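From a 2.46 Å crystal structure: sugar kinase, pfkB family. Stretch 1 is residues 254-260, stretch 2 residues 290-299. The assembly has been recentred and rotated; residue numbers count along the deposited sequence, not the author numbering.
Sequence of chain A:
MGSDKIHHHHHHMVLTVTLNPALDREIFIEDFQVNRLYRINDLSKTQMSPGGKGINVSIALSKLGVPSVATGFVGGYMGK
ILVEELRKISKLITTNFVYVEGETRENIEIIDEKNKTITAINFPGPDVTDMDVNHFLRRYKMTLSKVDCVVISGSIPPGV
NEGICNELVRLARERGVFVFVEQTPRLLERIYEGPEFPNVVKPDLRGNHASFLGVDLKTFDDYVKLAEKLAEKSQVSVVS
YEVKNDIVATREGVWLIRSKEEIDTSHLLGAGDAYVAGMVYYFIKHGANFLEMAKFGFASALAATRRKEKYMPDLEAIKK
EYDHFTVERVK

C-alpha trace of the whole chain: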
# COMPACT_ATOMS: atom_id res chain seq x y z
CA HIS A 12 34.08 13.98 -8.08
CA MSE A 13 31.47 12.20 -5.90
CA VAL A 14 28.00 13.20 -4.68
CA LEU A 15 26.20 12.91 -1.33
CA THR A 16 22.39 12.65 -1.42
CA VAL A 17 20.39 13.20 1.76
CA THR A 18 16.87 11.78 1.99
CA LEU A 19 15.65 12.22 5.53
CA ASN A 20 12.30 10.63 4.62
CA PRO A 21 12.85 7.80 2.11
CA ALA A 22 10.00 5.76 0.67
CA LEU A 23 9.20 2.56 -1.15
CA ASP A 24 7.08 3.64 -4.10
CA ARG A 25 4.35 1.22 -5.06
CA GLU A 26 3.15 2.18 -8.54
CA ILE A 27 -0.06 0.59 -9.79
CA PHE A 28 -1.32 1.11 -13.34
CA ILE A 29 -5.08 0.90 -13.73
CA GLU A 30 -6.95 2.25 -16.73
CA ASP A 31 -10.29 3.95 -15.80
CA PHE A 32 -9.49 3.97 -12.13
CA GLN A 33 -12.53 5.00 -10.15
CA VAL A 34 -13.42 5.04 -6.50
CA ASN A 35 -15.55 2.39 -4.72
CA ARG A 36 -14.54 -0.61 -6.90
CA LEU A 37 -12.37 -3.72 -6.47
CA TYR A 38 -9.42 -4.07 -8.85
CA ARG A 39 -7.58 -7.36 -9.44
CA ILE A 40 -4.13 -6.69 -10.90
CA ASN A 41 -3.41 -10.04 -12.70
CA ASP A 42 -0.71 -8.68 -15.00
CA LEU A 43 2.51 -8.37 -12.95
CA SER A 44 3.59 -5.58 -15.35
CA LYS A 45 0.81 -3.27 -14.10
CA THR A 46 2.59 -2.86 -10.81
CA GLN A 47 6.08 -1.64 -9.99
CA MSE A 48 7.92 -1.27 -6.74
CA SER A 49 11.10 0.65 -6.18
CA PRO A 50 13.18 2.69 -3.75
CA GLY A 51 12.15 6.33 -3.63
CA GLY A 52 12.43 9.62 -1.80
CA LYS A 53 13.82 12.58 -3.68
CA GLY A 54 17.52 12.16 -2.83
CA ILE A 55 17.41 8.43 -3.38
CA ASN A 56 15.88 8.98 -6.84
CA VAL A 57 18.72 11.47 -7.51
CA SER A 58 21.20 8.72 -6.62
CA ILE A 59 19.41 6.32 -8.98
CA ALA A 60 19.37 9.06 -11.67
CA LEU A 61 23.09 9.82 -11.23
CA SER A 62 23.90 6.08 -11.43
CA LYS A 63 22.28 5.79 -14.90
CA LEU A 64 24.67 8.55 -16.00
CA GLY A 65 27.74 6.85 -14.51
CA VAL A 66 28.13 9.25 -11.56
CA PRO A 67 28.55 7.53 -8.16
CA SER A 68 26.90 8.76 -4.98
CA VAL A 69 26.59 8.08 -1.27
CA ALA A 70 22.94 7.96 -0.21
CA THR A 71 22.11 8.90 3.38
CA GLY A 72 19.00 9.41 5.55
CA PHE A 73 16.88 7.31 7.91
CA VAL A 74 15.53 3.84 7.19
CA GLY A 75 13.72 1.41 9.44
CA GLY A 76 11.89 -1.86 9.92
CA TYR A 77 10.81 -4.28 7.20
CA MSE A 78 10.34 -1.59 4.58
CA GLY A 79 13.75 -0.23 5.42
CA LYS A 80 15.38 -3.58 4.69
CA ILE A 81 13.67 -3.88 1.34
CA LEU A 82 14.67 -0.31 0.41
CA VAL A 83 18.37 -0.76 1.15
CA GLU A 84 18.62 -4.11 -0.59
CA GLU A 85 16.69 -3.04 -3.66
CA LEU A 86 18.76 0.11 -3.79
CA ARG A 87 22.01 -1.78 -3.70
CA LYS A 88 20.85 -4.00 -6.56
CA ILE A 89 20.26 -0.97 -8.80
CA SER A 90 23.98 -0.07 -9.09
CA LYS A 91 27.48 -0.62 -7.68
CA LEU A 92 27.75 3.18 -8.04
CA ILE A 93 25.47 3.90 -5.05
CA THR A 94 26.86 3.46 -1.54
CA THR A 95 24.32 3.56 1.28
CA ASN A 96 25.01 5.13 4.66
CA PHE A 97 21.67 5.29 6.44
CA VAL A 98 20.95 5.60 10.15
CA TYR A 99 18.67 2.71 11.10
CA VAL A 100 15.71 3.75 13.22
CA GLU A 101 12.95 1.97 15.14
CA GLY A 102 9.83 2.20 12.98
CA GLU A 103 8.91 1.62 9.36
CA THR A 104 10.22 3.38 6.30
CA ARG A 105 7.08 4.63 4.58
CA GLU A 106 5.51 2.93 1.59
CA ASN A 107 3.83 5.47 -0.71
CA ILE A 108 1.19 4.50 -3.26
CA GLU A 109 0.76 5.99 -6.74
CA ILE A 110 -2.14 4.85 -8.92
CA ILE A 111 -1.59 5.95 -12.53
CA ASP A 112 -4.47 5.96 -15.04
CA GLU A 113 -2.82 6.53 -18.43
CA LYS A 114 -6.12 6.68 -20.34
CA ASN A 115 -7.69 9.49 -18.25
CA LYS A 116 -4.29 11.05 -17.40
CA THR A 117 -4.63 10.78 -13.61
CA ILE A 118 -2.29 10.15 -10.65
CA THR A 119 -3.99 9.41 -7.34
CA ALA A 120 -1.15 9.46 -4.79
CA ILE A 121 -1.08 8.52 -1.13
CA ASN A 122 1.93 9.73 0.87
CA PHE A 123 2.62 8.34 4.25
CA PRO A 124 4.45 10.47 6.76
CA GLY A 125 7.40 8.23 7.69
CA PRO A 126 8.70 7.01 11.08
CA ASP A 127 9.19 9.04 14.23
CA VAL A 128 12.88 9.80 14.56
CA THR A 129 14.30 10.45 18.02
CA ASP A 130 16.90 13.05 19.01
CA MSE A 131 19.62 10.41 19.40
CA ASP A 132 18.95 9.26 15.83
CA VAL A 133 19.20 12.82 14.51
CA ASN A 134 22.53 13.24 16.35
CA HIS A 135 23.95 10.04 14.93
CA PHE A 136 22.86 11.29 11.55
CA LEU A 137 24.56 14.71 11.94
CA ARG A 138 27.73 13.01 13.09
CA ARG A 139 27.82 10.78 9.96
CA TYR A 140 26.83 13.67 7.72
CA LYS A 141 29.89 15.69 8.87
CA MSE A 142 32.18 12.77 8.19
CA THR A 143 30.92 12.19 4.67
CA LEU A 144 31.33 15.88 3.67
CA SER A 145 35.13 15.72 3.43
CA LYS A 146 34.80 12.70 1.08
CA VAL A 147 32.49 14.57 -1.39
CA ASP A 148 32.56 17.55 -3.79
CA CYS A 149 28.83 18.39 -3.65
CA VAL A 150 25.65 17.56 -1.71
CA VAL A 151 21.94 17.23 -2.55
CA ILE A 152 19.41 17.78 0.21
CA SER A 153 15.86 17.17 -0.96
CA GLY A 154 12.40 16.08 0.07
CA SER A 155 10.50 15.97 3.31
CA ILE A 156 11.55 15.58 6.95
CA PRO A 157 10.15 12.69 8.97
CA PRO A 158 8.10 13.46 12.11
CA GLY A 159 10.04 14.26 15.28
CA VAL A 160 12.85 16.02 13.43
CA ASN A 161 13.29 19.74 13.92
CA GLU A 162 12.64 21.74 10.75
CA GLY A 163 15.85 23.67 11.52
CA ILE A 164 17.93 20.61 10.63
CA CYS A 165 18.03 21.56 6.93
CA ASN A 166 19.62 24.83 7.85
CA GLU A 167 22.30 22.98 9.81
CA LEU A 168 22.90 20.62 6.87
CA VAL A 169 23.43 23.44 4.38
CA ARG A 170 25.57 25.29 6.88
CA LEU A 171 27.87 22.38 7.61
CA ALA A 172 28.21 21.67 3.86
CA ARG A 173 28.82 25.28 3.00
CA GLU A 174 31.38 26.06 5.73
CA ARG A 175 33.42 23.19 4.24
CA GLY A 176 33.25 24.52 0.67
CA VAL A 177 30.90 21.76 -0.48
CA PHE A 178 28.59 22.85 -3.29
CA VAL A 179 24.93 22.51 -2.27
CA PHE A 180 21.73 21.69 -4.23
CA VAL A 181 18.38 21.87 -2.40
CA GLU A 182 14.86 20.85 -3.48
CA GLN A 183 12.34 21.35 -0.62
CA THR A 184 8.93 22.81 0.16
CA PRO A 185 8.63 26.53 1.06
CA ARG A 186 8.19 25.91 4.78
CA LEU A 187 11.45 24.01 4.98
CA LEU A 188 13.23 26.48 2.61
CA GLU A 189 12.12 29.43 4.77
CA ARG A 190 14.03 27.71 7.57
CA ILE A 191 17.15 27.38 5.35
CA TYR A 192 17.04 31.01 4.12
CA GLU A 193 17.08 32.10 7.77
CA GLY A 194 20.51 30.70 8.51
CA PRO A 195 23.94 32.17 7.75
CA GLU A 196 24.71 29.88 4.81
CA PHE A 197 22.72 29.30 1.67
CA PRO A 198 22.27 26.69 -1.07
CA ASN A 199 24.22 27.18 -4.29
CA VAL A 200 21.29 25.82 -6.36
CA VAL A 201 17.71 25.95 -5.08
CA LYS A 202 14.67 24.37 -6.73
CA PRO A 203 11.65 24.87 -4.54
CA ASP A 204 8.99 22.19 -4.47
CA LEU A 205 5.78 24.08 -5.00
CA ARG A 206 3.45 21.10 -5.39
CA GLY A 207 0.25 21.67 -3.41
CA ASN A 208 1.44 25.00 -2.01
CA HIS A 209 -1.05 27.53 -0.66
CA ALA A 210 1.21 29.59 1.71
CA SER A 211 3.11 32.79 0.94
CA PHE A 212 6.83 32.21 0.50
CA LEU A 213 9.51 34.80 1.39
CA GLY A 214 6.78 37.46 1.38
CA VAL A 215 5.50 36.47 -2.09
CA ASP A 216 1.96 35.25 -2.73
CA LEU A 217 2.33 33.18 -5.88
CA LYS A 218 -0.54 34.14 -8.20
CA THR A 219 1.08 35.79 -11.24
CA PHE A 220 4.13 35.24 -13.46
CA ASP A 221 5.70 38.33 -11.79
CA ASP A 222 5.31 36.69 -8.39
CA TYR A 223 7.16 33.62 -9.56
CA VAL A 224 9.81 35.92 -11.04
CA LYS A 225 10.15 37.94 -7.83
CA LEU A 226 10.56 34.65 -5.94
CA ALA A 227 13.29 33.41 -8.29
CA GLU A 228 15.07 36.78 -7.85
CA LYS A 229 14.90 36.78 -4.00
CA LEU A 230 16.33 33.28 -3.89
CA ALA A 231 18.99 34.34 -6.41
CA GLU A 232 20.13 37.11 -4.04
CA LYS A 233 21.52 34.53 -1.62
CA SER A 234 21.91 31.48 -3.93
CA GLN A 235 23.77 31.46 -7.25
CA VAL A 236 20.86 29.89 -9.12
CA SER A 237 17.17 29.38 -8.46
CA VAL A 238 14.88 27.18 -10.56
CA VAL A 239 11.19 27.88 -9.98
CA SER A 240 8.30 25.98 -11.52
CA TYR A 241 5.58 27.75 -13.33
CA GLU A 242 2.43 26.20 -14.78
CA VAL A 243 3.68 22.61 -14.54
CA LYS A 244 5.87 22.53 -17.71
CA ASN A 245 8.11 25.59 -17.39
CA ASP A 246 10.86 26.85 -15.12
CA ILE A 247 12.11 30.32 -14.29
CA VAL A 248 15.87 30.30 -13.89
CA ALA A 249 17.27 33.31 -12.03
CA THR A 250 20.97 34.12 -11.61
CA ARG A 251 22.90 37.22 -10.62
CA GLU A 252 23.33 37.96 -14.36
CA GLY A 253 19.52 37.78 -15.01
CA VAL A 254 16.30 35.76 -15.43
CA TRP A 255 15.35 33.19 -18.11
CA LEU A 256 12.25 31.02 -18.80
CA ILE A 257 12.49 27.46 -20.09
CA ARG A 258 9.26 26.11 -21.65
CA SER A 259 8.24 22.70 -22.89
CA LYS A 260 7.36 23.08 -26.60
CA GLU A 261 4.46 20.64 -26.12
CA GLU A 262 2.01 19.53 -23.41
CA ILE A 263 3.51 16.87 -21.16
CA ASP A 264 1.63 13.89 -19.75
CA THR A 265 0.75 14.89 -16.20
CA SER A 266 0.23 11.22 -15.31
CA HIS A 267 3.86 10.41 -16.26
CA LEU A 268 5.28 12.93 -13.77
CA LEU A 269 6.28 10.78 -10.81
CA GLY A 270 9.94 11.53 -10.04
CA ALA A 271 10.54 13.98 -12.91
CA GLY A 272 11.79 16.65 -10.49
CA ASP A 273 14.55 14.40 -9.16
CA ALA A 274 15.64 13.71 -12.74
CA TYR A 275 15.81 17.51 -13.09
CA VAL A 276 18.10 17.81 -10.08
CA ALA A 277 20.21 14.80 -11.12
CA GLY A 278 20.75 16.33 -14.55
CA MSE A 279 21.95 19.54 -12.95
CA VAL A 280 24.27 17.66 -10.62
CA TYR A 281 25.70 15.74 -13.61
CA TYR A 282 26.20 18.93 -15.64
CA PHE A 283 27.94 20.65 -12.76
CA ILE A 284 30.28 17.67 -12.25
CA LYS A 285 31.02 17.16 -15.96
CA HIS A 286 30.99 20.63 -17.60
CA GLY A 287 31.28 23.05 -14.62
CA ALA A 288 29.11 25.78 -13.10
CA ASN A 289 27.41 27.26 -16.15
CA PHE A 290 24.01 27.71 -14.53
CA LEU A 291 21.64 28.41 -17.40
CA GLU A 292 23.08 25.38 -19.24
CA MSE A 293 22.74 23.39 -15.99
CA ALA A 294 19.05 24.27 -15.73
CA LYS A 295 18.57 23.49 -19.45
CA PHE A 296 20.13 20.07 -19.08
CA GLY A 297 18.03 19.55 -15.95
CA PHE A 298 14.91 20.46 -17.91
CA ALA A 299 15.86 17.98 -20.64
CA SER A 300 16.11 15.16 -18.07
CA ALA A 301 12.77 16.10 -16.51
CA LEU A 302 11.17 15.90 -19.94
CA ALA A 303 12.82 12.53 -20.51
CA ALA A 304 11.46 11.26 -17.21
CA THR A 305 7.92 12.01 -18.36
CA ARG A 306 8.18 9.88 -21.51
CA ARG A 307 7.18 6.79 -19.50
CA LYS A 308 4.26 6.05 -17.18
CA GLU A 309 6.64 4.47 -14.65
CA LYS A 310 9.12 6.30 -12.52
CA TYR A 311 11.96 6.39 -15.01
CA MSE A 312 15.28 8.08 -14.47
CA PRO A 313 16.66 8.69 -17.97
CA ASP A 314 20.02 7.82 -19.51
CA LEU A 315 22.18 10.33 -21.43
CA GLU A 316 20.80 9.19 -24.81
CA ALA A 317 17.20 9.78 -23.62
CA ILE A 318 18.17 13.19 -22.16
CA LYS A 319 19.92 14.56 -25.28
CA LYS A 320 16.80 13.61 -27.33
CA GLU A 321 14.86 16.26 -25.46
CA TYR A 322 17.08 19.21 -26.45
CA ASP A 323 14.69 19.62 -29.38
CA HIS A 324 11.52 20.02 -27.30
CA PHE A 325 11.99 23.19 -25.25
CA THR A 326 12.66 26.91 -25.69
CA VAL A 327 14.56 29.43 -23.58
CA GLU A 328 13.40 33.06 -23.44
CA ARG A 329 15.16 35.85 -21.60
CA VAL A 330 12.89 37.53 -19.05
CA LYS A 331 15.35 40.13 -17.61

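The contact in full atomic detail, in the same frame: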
# COMPACT_ATOMS: atom_id res chain seq x y z
N VAL A 254 17.39 36.74 -15.54
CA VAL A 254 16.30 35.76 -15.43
C VAL A 254 15.90 35.19 -16.80
O VAL A 254 15.65 35.94 -17.75
CB VAL A 254 15.02 36.38 -14.76
CG1 VAL A 254 13.94 35.31 -14.52
CG2 VAL A 254 15.36 37.10 -13.43
N TRP A 255 15.82 33.86 -16.89
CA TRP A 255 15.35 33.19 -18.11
C TRP A 255 14.10 32.33 -17.83
O TRP A 255 13.77 32.09 -16.66
CB TRP A 255 16.45 32.32 -18.71
CG TRP A 255 17.65 33.08 -19.16
CD1 TRP A 255 17.98 33.43 -20.44
CD2 TRP A 255 18.71 33.57 -18.33
NE1 TRP A 255 19.16 34.11 -20.46
CE2 TRP A 255 19.63 34.22 -19.18
CE3 TRP A 255 18.97 33.54 -16.96
CZ2 TRP A 255 20.79 34.82 -18.70
CZ3 TRP A 255 20.11 34.13 -16.48
CH2 TRP A 255 21.02 34.77 -17.35
N LEU A 256 13.42 31.90 -18.89
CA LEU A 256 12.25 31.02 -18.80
C LEU A 256 12.40 29.90 -19.79
O LEU A 256 12.54 30.16 -20.98
CB LEU A 256 10.98 31.78 -19.12
CG LEU A 256 9.67 30.99 -19.11
CD1 LEU A 256 9.45 30.27 -17.78
CD2 LEU A 256 8.48 31.95 -19.43
N ILE A 257 12.40 28.67 -19.28
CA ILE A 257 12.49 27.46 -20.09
C ILE A 257 11.07 26.89 -20.21
O ILE A 257 10.40 26.68 -19.18
CB ILE A 257 13.41 26.40 -19.43
CG1 ILE A 257 14.78 26.99 -19.10
CG2 ILE A 257 13.58 25.20 -20.31
CD1 ILE A 257 15.63 26.12 -18.25
N ARG A 258 10.61 26.65 -21.44
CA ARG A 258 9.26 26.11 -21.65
C ARG A 258 9.29 24.84 -22.46
O ARG A 258 10.01 24.76 -23.46
CB ARG A 258 8.42 27.08 -22.43
CG ARG A 258 8.12 28.39 -21.78
CD ARG A 258 7.15 29.09 -22.65
NE ARG A 258 6.71 30.36 -22.12
CZ ARG A 258 5.61 30.56 -21.40
NH1 ARG A 258 4.84 29.53 -21.05
NH2 ARG A 258 5.29 31.79 -21.02
N SER A 259 8.48 23.87 -22.05
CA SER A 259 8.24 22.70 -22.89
C SER A 259 7.51 23.14 -24.16
O SER A 259 6.51 23.84 -24.07
CB SER A 259 7.38 21.68 -22.14
OG SER A 259 6.95 20.66 -23.03
N LYS A 260 8.01 22.75 -25.33
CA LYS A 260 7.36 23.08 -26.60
C LYS A 260 5.96 22.46 -26.71
O LYS A 260 5.14 22.96 -27.47
CB LYS A 260 8.19 22.61 -27.81
CG LYS A 260 9.41 23.51 -28.16
CD LYS A 260 9.98 23.21 -29.54
CE LYS A 260 11.38 23.81 -29.71
NZ LYS A 260 12.00 23.59 -31.08
N PHE A 290 25.30 27.94 -15.18
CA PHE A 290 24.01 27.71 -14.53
C PHE A 290 22.84 27.60 -15.49
O PHE A 290 22.02 26.70 -15.35
CB PHE A 290 23.76 28.80 -13.50
CG PHE A 290 24.73 28.78 -12.36
CD1 PHE A 290 24.85 27.65 -11.57
CD2 PHE A 290 25.53 29.88 -12.08
CE1 PHE A 290 25.77 27.62 -10.52
CE2 PHE A 290 26.44 29.86 -11.02
CZ PHE A 290 26.56 28.73 -10.24
N LEU A 291 22.74 28.50 -16.46
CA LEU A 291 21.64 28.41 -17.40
C LEU A 291 21.72 27.05 -18.10
O LEU A 291 20.72 26.33 -18.16
CB LEU A 291 21.65 29.54 -18.43
CG LEU A 291 20.41 29.52 -19.35
CD1 LEU A 291 19.13 29.54 -18.53
CD2 LEU A 291 20.42 30.63 -20.38
N GLU A 292 22.91 26.69 -18.59
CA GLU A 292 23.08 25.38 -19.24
C GLU A 292 22.82 24.21 -18.28
O GLU A 292 22.31 23.18 -18.70
CB GLU A 292 24.44 25.26 -19.92
CG GLU A 292 24.65 26.29 -21.05
CD GLU A 292 23.80 26.02 -22.29
OE1 GLU A 292 23.86 24.91 -22.85
OE2 GLU A 292 23.08 26.94 -22.73
N MSE A 293 23.13 24.38 -17.00
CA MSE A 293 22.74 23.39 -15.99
C MSE A 293 21.24 23.22 -15.92
O MSE A 293 20.76 22.10 -15.95
CB MSE A 293 23.18 23.80 -14.61
CG MSE A 293 24.55 23.35 -14.23
SE MSE A 293 24.88 23.85 -12.38
CE MSE A 293 23.19 23.51 -11.65
N ALA A 294 20.51 24.32 -15.78
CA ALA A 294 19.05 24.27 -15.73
C ALA A 294 18.45 23.67 -17.01
O ALA A 294 17.48 22.93 -16.95
CB ALA A 294 18.47 25.64 -15.46
N LYS A 295 19.04 24.00 -18.16
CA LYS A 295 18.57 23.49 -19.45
C LYS A 295 18.73 21.98 -19.55
O LYS A 295 17.85 21.29 -20.06
CB LYS A 295 19.32 24.15 -20.62
CG LYS A 295 18.80 25.56 -20.97
CD LYS A 295 19.77 26.36 -21.84
CE LYS A 295 19.83 25.83 -23.28
NZ LYS A 295 20.81 26.59 -24.11
N PHE A 296 19.87 21.50 -19.08
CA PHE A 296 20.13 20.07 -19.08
C PHE A 296 19.20 19.39 -18.07
O PHE A 296 18.69 18.30 -18.33
CB PHE A 296 21.59 19.79 -18.75
CG PHE A 296 21.99 18.35 -18.94
CD1 PHE A 296 22.38 17.88 -20.18
CD2 PHE A 296 21.97 17.47 -17.88
CE1 PHE A 296 22.74 16.56 -20.36
CE2 PHE A 296 22.34 16.15 -18.05
CZ PHE A 296 22.72 15.69 -19.30
N GLY A 297 18.96 20.05 -16.94
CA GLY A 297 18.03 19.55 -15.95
C GLY A 297 16.65 19.40 -16.56
O GLY A 297 16.00 18.37 -16.38
N PHE A 298 16.24 20.43 -17.30
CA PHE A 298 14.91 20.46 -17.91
C PHE A 298 14.78 19.32 -18.91
O PHE A 298 13.76 18.65 -18.94
CB PHE A 298 14.63 21.82 -18.57
CG PHE A 298 13.18 22.08 -18.87
CD1 PHE A 298 12.61 21.65 -20.07
CD2 PHE A 298 12.37 22.74 -17.96
CE1 PHE A 298 11.27 21.87 -20.34
CE2 PHE A 298 11.03 22.97 -18.22
CZ PHE A 298 10.48 22.54 -19.41
N ALA A 299 15.83 19.09 -19.69
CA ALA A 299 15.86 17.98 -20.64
C ALA A 299 15.61 16.64 -19.94
O ALA A 299 14.83 15.83 -20.43
CB ALA A 299 17.20 17.95 -21.37

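Strand 254-259 lies against helix 290-299, the two running nearly parallel (16° between their N-to-C directions) with axes 9.8 Å apart at closest approach. No hydrogen bond or salt bridge joins them; the contact is one of apolar packing, burying 363 Å² in all. Val-254 does not reach the helix. Trp-255 is the first residue to touch it: its CA-to-CB bond points toward the helix, and Leu-291 CD2 sits over one face of the indole, 3.6 Å from the centroid of the five-membered ring and only 7° off the ring normal, a nearly axial CH-pi contact. The same methyl, Leu-291 CD2, lies 3.7 Å from Trp-255 NE1, but a methyl offers that nitrogen no acceptor. The CA-to-CB bond of Leu-256 points away, as expected from strand alternation, and the residue makes no contact. The CA-to-CB bond of Ile-257 points toward the helix again, and this residue has the largest area covered, 106 Å². Ile-257 CD1 lies 4.0 Å from Ala-294 CB and also approaches the helix backbone: Ile-257 CD1 is 3.9 Å from Ala-294 O, a carbonyl already engaged by Phe-298 N within the helix (2.8 Å from N to O). Ile-257 CG2 covers a face of the Phe-298 ring, 3.6 Å from its centroid and 16° off the normal, with Ile-257 CG2 to Phe-298 CG at 3.5 Å. Lys-295 flanks this site, yet its side-chain end leads away, and Lys-295 NZ forms a salt bridge with Glu-292 OE2 at 2.7 Å, within the helix. The CA-to-CB bond of Arg-258 points away, and the residue contributes backbone, Arg-258 C lying 4.0 Å from Phe-298 CZ. At Ser-259 the same ring tip meets the main chain, Phe-298 CZ lying 3.6 Å from Ser-259 N. Lys-260, beyond the strand, leaves the helix untouched.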